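Long-range contact in putative rhamnosidase (Streptomyces avermitilis, PDB 3W5M), which cleaves terminal alpha-L-rhamnose from plant flavonoid glycosides and gum arabic, and binds L-rhamnose through a calcium-dependent carbohydrate-binding module: residues Val523-Ala528 with Arg571-Thr576. Numbering follows the deposited sequence. Where two conformers were deposited one is given.
Sequences VRLRHA and RYVEVT
Arg-526 bends at chi3 (-56°), which swings NE round toward Glu-574, while Glu-574 reaches out with CG anti to its backbone N (chi1 179°); the two side chains run alongside each other off the same face of the sheet. The guanidinium holds both carboxylate oxygens through its NE side: Arg-526 NE donates to Glu-574 OE1 and Arg-526 NH2 to Glu-574 OE2, each at 2.8 Å. The planes are 48° apart, with OE1 in the guanidinium plane but met from above the carboxylate. An alanine at Arg-526 would probably leave the buried Glu-574 carboxylate without this salt-bridge partner and freer to turn. The backbones pair antiparallel, Arg-526 and Glu-574 being a hydrogen-bonded pair. On the other face CD2 of Leu-525 packs 3.9 Å from CG2 of Val-575. The ladder ends in a classic beta bulge, where Ala-528 O accepts from both Arg-571 N (2.9 Å) and Tyr-572 N. His-527 ND1 is hydrogen-bonded to Ala-547 O, and Arg-571 forms a salt bridge with Asp-502. Within the concanavalin-like domain, strand 548-552 pairs with 523-528 and strand 498-503 with 572-576, so both are inner strands of the sheet, and Ile-537 of strand 537-538 touches Arg-526 and Glu-574.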
loop_
_atom_site.group_PDB
_atom_site.type_symbol
_atom_site.label_atom_id
_atom_site.label_comp_id
_atom_site.label_asym_id
_atom_site.label_seq_id
_atom_site.Cartn_x
_atom_site.Cartn_y
_atom_site.Cartn_z
ATOM N N VAL A 523 -17.586 20.774 8.032
ATOM C CA VAL A 523 -16.308 21.099 7.390
ATOM C C VAL A 523 -15.988 19.990 6.406
ATOM O O VAL A 523 -16.094 18.825 6.746
ATOM C CB VAL A 523 -15.159 21.210 8.396
ATOM C CG1 VAL A 523 -13.871 21.647 7.698
ATOM C CG2 VAL A 523 -15.520 22.211 9.478
ATOM N N ARG A 524 -15.595 20.391 5.212
ATOM C CA ARG A 524 -15.186 19.455 4.176
ATOM C C ARG A 524 -13.692 19.595 3.891
ATOM O O ARG A 524 -13.160 20.698 3.823
ATOM C CB ARG A 524 -15.999 19.674 2.909
ATOM C CG ARG A 524 -17.360 19.029 2.981
ATOM C CD ARG A 524 -18.232 19.381 1.794
ATOM N NE ARG A 524 -19.628 19.257 2.200
ATOM C CZ ARG A 524 -20.267 20.173 2.924
ATOM N NH1 ARG A 524 -19.635 21.284 3.297
ATOM N NH2 ARG A 524 -21.533 19.985 3.260
ATOM N N LEU A 525 -13.009 18.458 3.738
ATOM C CA LEU A 525 -11.564 18.443 3.502
ATOM C C LEU A 525 -11.340 17.652 2.250
ATOM O O LEU A 525 -11.555 16.447 2.255
ATOM C CB LEU A 525 -10.815 17.728 4.635
ATOM C CG LEU A 525 -11.141 18.197 6.060
ATOM C CD1 LEU A 525 -10.454 17.316 7.095
ATOM C CD2 LEU A 525 -10.749 19.661 6.226
ATOM N N ARG A 526 -10.880 18.316 1.207
ATOM C CA ARG A 526 -10.462 17.636 -0.022
ATOM C C ARG A 526 -8.936 17.575 -0.074
ATOM O O ARG A 526 -8.243 18.422 0.489
ATOM C CB ARG A 526 -11.038 18.306 -1.263
ATOM C CG ARG A 526 -12.555 18.163 -1.386
ATOM C CD ARG A 526 -13.070 18.392 -2.797
ATOM N NE ARG A 526 -12.680 19.701 -3.326
ATOM C CZ ARG A 526 -12.308 19.932 -4.584
ATOM N NH1 ARG A 526 -12.287 18.945 -5.475
ATOM N NH2 ARG A 526 -11.950 21.159 -4.947
ATOM N N HIS A 527 -8.404 16.549 -0.739
ATOM C CA HIS A 527 -6.992 16.282 -0.693
ATOM C C HIS A 527 -6.451 16.196 -2.109
ATOM O O HIS A 527 -7.060 15.557 -2.968
ATOM C CB HIS A 527 -6.713 14.966 0.067
ATOM C CG HIS A 527 -7.208 14.971 1.478
ATOM N ND1 HIS A 527 -8.532 14.765 1.796
ATOM C CD2 HIS A 527 -6.556 15.110 2.654
ATOM C CE1 HIS A 527 -8.684 14.825 3.107
ATOM N NE2 HIS A 527 -7.503 15.042 3.651
ATOM N N ALA A 528 -5.324 16.868 -2.339
ATOM C CA ALA A 528 -4.725 16.949 -3.691
ATOM C C ALA A 528 -3.235 16.844 -3.667
ATOM O O ALA A 528 -2.576 17.292 -2.733
ATOM C CB ALA A 528 -5.121 18.253 -4.389
ATOM N N ARG A 571 -0.442 16.520 -0.900
ATOM C CA ARG A 571 0.395 17.551 -0.289
ATOM C C ARG A 571 -0.473 18.719 0.204
ATOM O O ARG A 571 -0.109 19.440 1.145
ATOM C CB ARG A 571 1.405 18.065 -1.316
ATOM C CG ARG A 571 2.161 19.298 -0.808
ATOM C CD ARG A 571 3.360 19.675 -1.675
ATOM N NE ARG A 571 3.836 21.006 -1.313
ATOM C CZ ARG A 571 4.927 21.586 -1.813
ATOM N NH1 ARG A 571 5.664 20.955 -2.722
ATOM N NH2 ARG A 571 5.264 22.815 -1.423
ATOM N N TYR A 572 -1.614 18.906 -0.435
ATOM C CA TYR A 572 -2.476 20.065 -0.127
ATOM C C TYR A 572 -3.832 19.604 0.375
ATOM O O TYR A 572 -4.383 18.614 -0.126
ATOM C CB TYR A 572 -2.656 20.921 -1.372
ATOM C CG TYR A 572 -1.344 21.322 -2.028
ATOM C CD1 TYR A 572 -0.659 22.453 -1.608
ATOM C CD2 TYR A 572 -0.799 20.565 -3.081
ATOM C CE1 TYR A 572 0.545 22.816 -2.191
ATOM C CE2 TYR A 572 0.402 20.919 -3.669
ATOM C CZ TYR A 572 1.059 22.050 -3.223
ATOM O OH TYR A 572 2.245 22.418 -3.807
ATOM N N VAL A 573 -4.362 20.342 1.353
ATOM C CA VAL A 573 -5.708 20.114 1.886
ATOM C C VAL A 573 -6.547 21.377 1.667
ATOM O O VAL A 573 -6.172 22.457 2.139
ATOM C CB VAL A 573 -5.665 19.758 3.376
ATOM C CG1 VAL A 573 -7.071 19.406 3.884
ATOM C CG2 VAL A 573 -4.706 18.597 3.599
ATOM N N GLU A 574 -7.662 21.220 0.958
ATOM C CA GLU A 574 -8.666 22.272 0.778
ATOM C C GLU A 574 -9.761 22.156 1.834
ATOM O O GLU A 574 -10.389 21.112 1.983
ATOM C CB GLU A 574 -9.301 22.149 -0.581
ATOM C CG GLU A 574 -10.383 23.184 -0.860
ATOM C CD GLU A 574 -11.345 22.725 -1.952
ATOM O OE1 GLU A 574 -12.319 21.957 -1.672
ATOM O OE2 GLU A 574 -11.149 23.154 -3.101
ATOM N N VAL A 575 -9.990 23.243 2.542
ATOM C CA VAL A 575 -10.878 23.261 3.710
ATOM C C VAL A 575 -12.015 24.214 3.333
ATOM O O VAL A 575 -11.752 25.385 3.022
ATOM C CB VAL A 575 -10.120 23.788 4.949
ATOM C CG1 VAL A 575 -11.009 23.809 6.185
ATOM C CG2 VAL A 575 -8.884 22.939 5.217
ATOM N N THR A 576 -13.254 23.702 3.281
ATOM C CA THR A 576 -14.441 24.544 3.105
ATOM C C THR A 576 -15.407 24.348 4.288
ATOM O O THR A 576 -15.411 23.295 4.925
ATOM C CB THR A 576 -15.151 24.263 1.786
ATOM O OG1 THR A 576 -15.555 22.903 1.756
ATOM C CG2 THR A 576 -14.217 24.530 0.585
#